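Local atomic coordinates of NAD-dependent epimerase/dehydratase (Veillonella parvula DSM 2008, PDB entry 3R6D), a protein that probably binds NAD(P)H in a Rossmann-type domain and may act as an NAD-dependent epimerase or dehydratase. Residues E167-P170 and Q174-D177; G113-A118 and R153-Y158; N140-R143 and N148-I151. All coordinates share one frame; numbering follows the deposited sequence. Where two conformers were deposited one is given.

Contact 1 (E167-P170 and Q174-D177); sequences ELIP and QFND
Strand 167-169 and the loop that returns toward strand 179-181 form a chain reversal, closed by Glu167 against Asp177 and by Ile169 against Phe175. Acids meet at one end, apolar groups at the other.

At the acid end, OE2 of Glu167 lies 2.5 Å from OD2 of Asp177. The two carboxylates reach toward each other from their own segments and are nearly coplanar, their planes only 10° apart. Two oxygens this close probably mean that one acid holds a proton. A chi1 of 57° tucks CG of Glu167 over its own backbone, and the extended chain beyond it then reaches Asp177. Asp177 is buried, whereas Glu167 is partly exposed.

Ile169 carries the apolar half. Its CG1 stands 4.3 Å above the plane of the Phe175 ring, over the ring centre. Its other branch, CG2, turns to the backbone: CG2 of Ile169 is 3.4 Å from O of Gln174. The same methyl also meets Phe175, with CG2 of Ile169 4.2 Å from CB of Phe175. One isoleucine thus touches both the ring and the chain that leads into it.

Strand 167-169 is held on the sheet by antiparallel pairing with strand 204-209, where Glu167 bonds to Gly209 and Ile169 to Gly207 through the backbone. On the loop side, Phe175 meets Phe115 edge-to-face and also packs on Arg153 and Thr155 of strand 148-158.

Contact 2 (G113-A118 and R153-Y158); sequences GEFPVA and RLTWLY
Glu114 OE2 is gripped from two sources, Arg153 NH1 across the contact and the backbone N of Gly110. The Arg153 link is a salt bridge, with NH1 of Arg153 donating to OE2 of Glu114 over 3.0 Å. The bond is bent, at 144° for N-H...O. The NH1 donor approaches from above the carboxylate plane, 37° out of it. OE2 in turn lies near the edge of the guanidinium, tilted somewhat from its plane. The two flat groups therefore meet at an angle and not as a flat fork. The same oxygen also rests against the arginine stem, with OE2 of Glu114 3.5 Å from CD of Arg153.

Glu114 gets there by folding: its chain bends sharply at chi2 (-88°), which turns the carboxylate toward Arg153. Its other oxygen, OE1, takes the backbone N of Ser112, so both carboxylate oxygens are held, which should fix its rotation. A second nitrogen of the guanidinium, NH2, bonds to O of Ser205. Both residues are buried, and this network supplies partners for their charged groups.

The contact packs the loop that follows strand 102-108 against the C-terminal half of strand 148-158, its parallel neighbour in the Rossmann-type sheet. The loop leads through Pro116, at the N-cap, into helix 117-125. Strand 148-158 is interrupted near Thr155.

At that break Phe115 takes over. CZ of Phe115 comes 3.6 Å from OG1 of Thr155, with the hydroxyl set obliquely to the ring. CE1 of Phe115 is a little farther from OG1 of Thr155, at 3.9 Å. The hydrogen bond of OG1 goes to O of Asp177.

Contact 3 (N140-R143 and N148-I151); sequences NVLR and NYTI
Leu142, Tyr149 and Ile151 make the apolar part of this contact. CG of Leu142 lies 3.8 Å from CB of Tyr149, where the two side chains lie alongside, pointing opposite ways. CD2 of Leu142 goes on to Ile151, 3.7 Å from its CG1. Leu142 CG is anti to the backbone N (chi1 -175°), which carries both methyls toward the strand. Arg143 adds its aliphatic stem: CG of Arg143 is 3.8 Å from CD1 of Ile151.

The Tyr149 ring passes along the helix backbone. Its CE2 is 3.8 Å from CA of Arg143, and CD2 of Tyr149 is 3.7 Å from O of Leu142. Both helix atoms stand obliquely to the ring.

The polar part runs through one water. It donates to O of Arg143 over 2.8 Å and is hydrogen-bonded to OH of Tyr149 at 2.6 Å, in the plane of the ring. A leucine in place of Tyr149 would probably leave this water without its strand-side partner and open a gap beside Arg143.

Val103 of the adjacent strand 102-108 touches both Leu142 and Tyr149. Helix 129-144 is thus packed on the sheet just before the chain enters strand 148-158, the closing half of a beta-alpha-beta crossover of the Rossmann type.

In the fold
Contacts 1 and 2 form one continuous region, with centres 9 Å apart. N of Phe175 lies 2.9 Å from O of Glu114, a probable hydrogen bond that joins them, and the Thr155 to Asp177 bond is a second link. Contact 3 sits apart, its centre about 19 Å from that of contact 2 and 18 Å from that of contact 1. Strand 148-158 serves both contacts 2 and 3, and contact 3 is nested inside the loop that contact 2 closes. By analogy with other Rossmann folds, where the nucleotide binds at the C-terminal ends of the parallel strands, contact 2 probably lies toward the nucleotide-binding edge of the sheet. Contact 3 lies at the start of the strand.

Contact 1 (E167-P170 and Q174-D177)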
loop_
_atom_site.group_PDB
_atom_site.type_symbol
_atom_site.label_atom_id
_atom_site.label_comp_id
_atom_site.label_asym_id
_atom_site.label_seq_id
_atom_site.Cartn_x
_atom_site.Cartn_y
_atom_site.Cartn_z
ATOM N N GLU A 167 14.157 -4.393 3.730
ATOM C CA GLU A 167 14.480 -3.651 4.930
ATOM C C GLU A 167 13.557 -2.449 5.019
ATOM O O GLU A 167 13.064 -1.937 3.991
ATOM C CB GLU A 167 15.961 -3.233 4.943
ATOM C CG GLU A 167 16.376 -2.398 3.726
ATOM C CD GLU A 167 17.866 -2.090 3.703
ATOM O OE1 GLU A 167 18.575 -2.394 4.706
ATOM O OE2 GLU A 167 18.350 -1.557 2.683
ATOM N N LEU A 168 13.354 -1.997 6.241
ATOM C CA LEU A 168 12.473 -0.877 6.540
ATOM C C LEU A 168 13.332 0.335 6.847
ATOM O O LEU A 168 14.304 0.247 7.595
ATOM C CB LEU A 168 11.572 -1.222 7.735
ATOM C CG LEU A 168 10.644 -2.415 7.523
ATOM C CD1 LEU A 168 9.769 -2.694 8.720
ATOM C CD2 LEU A 168 9.755 -2.216 6.297
ATOM N N ILE A 169 12.982 1.463 6.236
ATOM C CA ILE A 169 13.781 2.686 6.302
ATOM C C ILE A 169 13.006 3.761 7.044
ATOM O O ILE A 169 11.993 4.258 6.534
ATOM C CB ILE A 169 14.169 3.192 4.882
ATOM C CG1 ILE A 169 14.846 2.100 4.060
ATOM C CG2 ILE A 169 15.055 4.455 4.976
ATOM C CD1 ILE A 169 16.130 1.631 4.550
ATOM N N PRO A 170 13.447 4.107 8.254
ATOM C CA PRO A 170 12.643 5.031 9.040
ATOM C C PRO A 170 12.565 6.433 8.442
ATOM O O PRO A 170 13.392 6.801 7.578
ATOM C CB PRO A 170 13.323 5.024 10.425
ATOM C CG PRO A 170 14.540 4.339 10.329
ATOM C CD PRO A 170 14.590 3.559 9.013
ATOM N N GLN A 174 18.479 8.012 5.280
ATOM C CA GLN A 174 18.850 7.833 3.876
ATOM C C GLN A 174 18.151 6.622 3.329
ATOM O O GLN A 174 18.100 5.591 3.983
ATOM C CB GLN A 174 20.336 7.517 3.762
ATOM C CG GLN A 174 21.226 8.574 4.304
ATOM C CD GLN A 174 22.666 8.206 4.223
ATOM O OE1 GLN A 174 23.122 7.646 3.229
ATOM N NE2 GLN A 174 23.409 8.558 5.258
ATOM N N PHE A 175 17.625 6.749 2.117
ATOM C CA PHE A 175 16.994 5.619 1.419
ATOM C C PHE A 175 17.818 5.392 0.150
ATOM O O PHE A 175 17.640 6.083 -0.856
ATOM C CB PHE A 175 15.543 5.989 1.081
ATOM C CG PHE A 175 14.659 4.832 0.648
ATOM C CD1 PHE A 175 13.328 4.831 1.008
ATOM C CD2 PHE A 175 15.075 3.842 -0.241
ATOM C CE1 PHE A 175 12.478 3.840 0.619
ATOM C CE2 PHE A 175 14.193 2.823 -0.624
ATOM C CZ PHE A 175 12.876 2.838 -0.165
ATOM N N ASN A 176 18.738 4.433 0.214
ATOM C CA ASN A 176 19.674 4.235 -0.879
ATOM C C ASN A 176 19.322 3.071 -1.799
ATOM O O ASN A 176 19.981 2.873 -2.835
ATOM C CB ASN A 176 21.077 4.072 -0.297
ATOM C CG ASN A 176 21.560 5.334 0.396
ATOM O OD1 ASN A 176 22.116 5.303 1.512
ATOM N ND2 ASN A 176 21.355 6.434 -0.247
ATOM N N ASP A 177 18.287 2.315 -1.460
ATOM C CA ASP A 177 17.916 1.147 -2.267
ATOM C C ASP A 177 17.146 1.572 -3.514
ATOM O O ASP A 177 16.086 2.223 -3.401
ATOM C CB ASP A 177 17.057 0.171 -1.453
ATOM C CG ASP A 177 17.771 -0.402 -0.263
ATOM O OD1 ASP A 177 19.037 -0.418 -0.205
ATOM O OD2 ASP A 177 17.040 -0.854 0.678
#

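Contact 2 (G113-A118 and R153-Y158)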
loop_
_atom_site.group_PDB
_atom_site.type_symbol
_atom_site.label_atom_id
_atom_site.label_comp_id
_atom_site.label_asym_id
_atom_site.label_seq_id
_atom_site.Cartn_x
_atom_site.Cartn_y
_atom_site.Cartn_z
ATOM N N GLY A 113 12.834 13.910 0.528
ATOM C CA GLY A 113 14.282 14.179 0.393
ATOM C C GLY A 113 15.182 13.012 0.743
ATOM O O GLY A 113 16.359 13.203 1.107
ATOM N N GLU A 114 14.683 11.780 0.620
ATOM C CA GLU A 114 15.413 10.671 1.192
ATOM C C GLU A 114 16.345 9.960 0.204
ATOM O O GLU A 114 17.203 9.191 0.640
ATOM C CB GLU A 114 14.456 9.674 1.910
ATOM C CG GLU A 114 13.549 8.825 1.031
ATOM C CD GLU A 114 12.234 9.454 0.673
ATOM O OE1 GLU A 114 12.192 10.635 0.253
ATOM O OE2 GLU A 114 11.210 8.735 0.738
ATOM N N PHE A 115 16.173 10.146 -1.105
ATOM C CA PHE A 115 17.026 9.462 -2.079
ATOM C C PHE A 115 18.333 10.236 -2.262
ATOM O O PHE A 115 18.337 11.466 -2.212
ATOM C CB PHE A 115 16.333 9.410 -3.463
ATOM C CG PHE A 115 15.378 8.249 -3.693
ATOM C CD1 PHE A 115 15.518 7.017 -3.076
ATOM C CD2 PHE A 115 14.399 8.387 -4.660
ATOM C CE1 PHE A 115 14.640 5.942 -3.389
ATOM C CE2 PHE A 115 13.551 7.327 -4.957
ATOM C CZ PHE A 115 13.685 6.095 -4.347
ATOM N N PRO A 116 19.429 9.548 -2.565
ATOM C CA PRO A 116 20.671 10.203 -2.964
ATOM C C PRO A 116 20.529 10.846 -4.333
ATOM O O PRO A 116 19.575 10.564 -5.062
ATOM C CB PRO A 116 21.680 9.069 -2.961
ATOM C CG PRO A 116 20.872 7.843 -3.312
ATOM C CD PRO A 116 19.491 8.087 -2.701
ATOM N N VAL A 117 21.489 11.702 -4.697
ATOM C CA VAL A 117 21.327 12.601 -5.824
ATOM C C VAL A 117 21.003 11.887 -7.135
ATOM O O VAL A 117 20.029 12.249 -7.841
ATOM C CB VAL A 117 22.585 13.500 -6.003
ATOM C CG1 VAL A 117 22.505 14.262 -7.313
ATOM C CG2 VAL A 117 22.681 14.502 -4.860
ATOM N N ALA A 118 21.816 10.896 -7.506
ATOM C CA ALA A 118 21.660 10.285 -8.833
ATOM C C ALA A 118 20.349 9.506 -8.933
ATOM O O ALA A 118 19.612 9.629 -9.914
ATOM C CB ALA A 118 22.849 9.411 -9.184
ATOM N N ARG A 153 6.651 3.811 1.818
ATOM C CA ARG A 153 7.332 4.508 0.733
ATOM C C ARG A 153 8.137 3.513 -0.089
ATOM O O ARG A 153 9.178 3.044 0.366
ATOM C CB ARG A 153 8.247 5.613 1.273
ATOM C CG ARG A 153 7.497 6.767 1.920
ATOM C CD ARG A 153 8.429 7.746 2.596
ATOM N NE ARG A 153 8.921 7.248 3.871
ATOM C CZ ARG A 153 10.204 7.040 4.182
ATOM N NH1 ARG A 153 11.165 7.113 3.246
ATOM N NH2 ARG A 153 10.530 6.700 5.433
ATOM N N LEU A 154 7.624 3.149 -1.268
ATOM C CA LEU A 154 8.264 2.093 -2.060
ATOM C C LEU A 154 9.220 2.680 -3.049
ATOM O O LEU A 154 8.895 3.656 -3.731
ATOM C CB LEU A 154 7.224 1.253 -2.797
ATOM C CG LEU A 154 6.088 0.677 -1.925
ATOM C CD1 LEU A 154 5.252 -0.286 -2.742
ATOM C CD2 LEU A 154 6.646 -0.034 -0.675
ATOM N N THR A 155 10.400 2.048 -3.163
ATOM C CA THR A 155 11.321 2.328 -4.253
ATOM C C THR A 155 10.841 1.569 -5.521
ATOM O O THR A 155 9.703 1.109 -5.547
ATOM C CB THR A 155 12.745 2.074 -3.809
ATOM O OG1 THR A 155 13.634 2.511 -4.854
ATOM C CG2 THR A 155 13.010 0.604 -3.447
ATOM N N TRP A 156 11.669 1.518 -6.565
ATOM C CA TRP A 156 11.191 1.053 -7.875
ATOM C C TRP A 156 10.875 -0.438 -7.868
ATOM O O TRP A 156 11.696 -1.236 -7.425
ATOM C CB TRP A 156 12.269 1.379 -8.922
ATOM C CG TRP A 156 12.264 2.864 -9.253
ATOM C CD1 TRP A 156 12.988 3.863 -8.643
ATOM C CD2 TRP A 156 11.412 3.502 -10.194
ATOM N NE1 TRP A 156 12.652 5.085 -9.177
ATOM C CE2 TRP A 156 11.674 4.890 -10.128
ATOM C CE3 TRP A 156 10.448 3.028 -11.100
ATOM C CZ2 TRP A 156 11.013 5.813 -10.960
ATOM C CZ3 TRP A 156 9.799 3.942 -11.935
ATOM C CH2 TRP A 156 10.091 5.323 -11.869
ATOM N N LEU A 157 9.701 -0.796 -8.369
ATOM C CA LEU A 157 9.182 -2.157 -8.208
ATOM C C LEU A 157 9.513 -3.082 -9.371
ATOM O O LEU A 157 9.621 -2.666 -10.515
ATOM C CB LEU A 157 7.670 -2.133 -8.065
ATOM C CG LEU A 157 7.161 -1.417 -6.822
ATOM C CD1 LEU A 157 5.636 -1.192 -6.896
ATOM C CD2 LEU A 157 7.502 -2.237 -5.556
ATOM N N TYR A 158 9.642 -4.369 -9.069
ATOM C CA TYR A 158 9.745 -5.393 -10.084
ATOM C C TYR A 158 9.196 -6.688 -9.463
ATOM O O TYR A 158 8.908 -6.735 -8.262
ATOM C CB TYR A 158 11.196 -5.509 -10.588
ATOM C CG TYR A 158 12.192 -6.100 -9.604
ATOM C CD1 TYR A 158 12.681 -7.391 -9.787
ATOM C CD2 TYR A 158 12.637 -5.378 -8.489
ATOM C CE1 TYR A 158 13.596 -7.945 -8.912
ATOM C CE2 TYR A 158 13.559 -5.927 -7.595
ATOM C CZ TYR A 158 14.055 -7.211 -7.825
ATOM O OH TYR A 158 14.991 -7.758 -6.959
#

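Contact 3 (N140-R143 and N148-I151)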
loop_
_atom_site.group_PDB
_atom_site.type_symbol
_atom_site.label_atom_id
_atom_site.label_comp_id
_atom_site.label_asym_id
_atom_site.label_seq_id
_atom_site.Cartn_x
_atom_site.Cartn_y
_atom_site.Cartn_z
ATOM N N ASN A 140 -0.004 13.952 1.816
ATOM C CA ASN A 140 -0.346 15.039 2.738
ATOM C C ASN A 140 -1.723 14.862 3.334
ATOM O O ASN A 140 -1.889 15.039 4.535
ATOM C CB ASN A 140 -0.262 16.401 2.037
ATOM C CG ASN A 140 1.162 16.769 1.654
ATOM O OD1 ASN A 140 2.129 16.137 2.107
ATOM N ND2 ASN A 140 1.301 17.794 0.812
ATOM N N VAL A 141 -2.710 14.477 2.502
ATOM C CA VAL A 141 -4.069 14.285 3.023
ATOM C C VAL A 141 -4.044 13.207 4.120
ATOM O O VAL A 141 -4.686 13.332 5.169
ATOM C CB VAL A 141 -5.076 13.915 1.909
ATOM C CG1 VAL A 141 -6.405 13.402 2.507
ATOM C CG2 VAL A 141 -5.336 15.160 1.016
ATOM N N LEU A 142 -3.348 12.093 3.858
ATOM C CA LEU A 142 -3.347 11.008 4.842
ATOM C C LEU A 142 -2.621 11.406 6.139
ATOM O O LEU A 142 -3.107 11.155 7.246
ATOM C CB LEU A 142 -2.795 9.714 4.242
ATOM C CG LEU A 142 -2.856 8.496 5.144
ATOM C CD1 LEU A 142 -4.282 8.209 5.662
ATOM C CD2 LEU A 142 -2.298 7.289 4.379
ATOM N N ARG A 143 -1.478 12.077 6.005
ATOM C CA ARG A 143 -0.759 12.538 7.225
ATOM C C ARG A 143 -1.527 13.560 8.076
ATOM O O ARG A 143 -1.342 13.639 9.291
ATOM C CB ARG A 143 0.600 13.104 6.897
ATOM C CG ARG A 143 1.502 12.109 6.260
ATOM C CD ARG A 143 2.953 12.697 6.059
ATOM N NE ARG A 143 2.998 14.035 5.401
ATOM C CZ ARG A 143 4.121 14.647 4.973
ATOM N NH1 ARG A 143 5.312 14.050 5.063
ATOM N NH2 ARG A 143 4.056 15.864 4.432
ATOM N N ASN A 148 -4.989 6.094 12.148
ATOM C CA ASN A 148 -3.802 5.379 12.519
ATOM C C ASN A 148 -3.187 4.780 11.245
ATOM O O ASN A 148 -3.428 3.610 10.894
ATOM C CB ASN A 148 -4.082 4.299 13.548
ATOM C CG ASN A 148 -2.825 3.560 13.926
ATOM O OD1 ASN A 148 -1.722 4.011 13.579
ATOM N ND2 ASN A 148 -2.957 2.392 14.539
ATOM N N TYR A 149 -2.423 5.618 10.526
ATOM C CA TYR A 149 -1.884 5.265 9.223
ATOM C C TYR A 149 -0.499 4.675 9.316
ATOM O O TYR A 149 0.310 5.041 10.195
ATOM C CB TYR A 149 -1.891 6.483 8.274
ATOM C CG TYR A 149 -0.921 7.575 8.663
ATOM C CD1 TYR A 149 0.416 7.489 8.284
ATOM C CD2 TYR A 149 -1.336 8.708 9.378
ATOM C CE1 TYR A 149 1.340 8.460 8.624
ATOM C CE2 TYR A 149 -0.427 9.709 9.724
ATOM C CZ TYR A 149 0.911 9.568 9.330
ATOM O OH TYR A 149 1.866 10.533 9.632
ATOM N N THR A 150 -0.202 3.812 8.341
ATOM C CA THR A 150 1.192 3.519 8.001
ATOM C C THR A 150 1.332 3.760 6.504
ATOM O O THR A 150 0.613 3.117 5.709
ATOM C CB THR A 150 1.576 2.038 8.273
ATOM O OG1 THR A 150 1.099 1.619 9.565
ATOM C CG2 THR A 150 3.079 1.864 8.154
ATOM N N ILE A 151 2.213 4.680 6.124
ATOM C CA ILE A 151 2.539 4.878 4.719
ATOM C C ILE A 151 3.757 4.039 4.423
ATOM O O ILE A 151 4.734 4.066 5.186
ATOM C CB ILE A 151 2.764 6.367 4.420
ATOM C CG1 ILE A 151 1.433 7.149 4.588
ATOM C CG2 ILE A 151 3.389 6.538 3.028
ATOM C CD1 ILE A 151 1.636 8.645 4.645
HETATM O O HOH W 1 1.006 12.848 10.496
#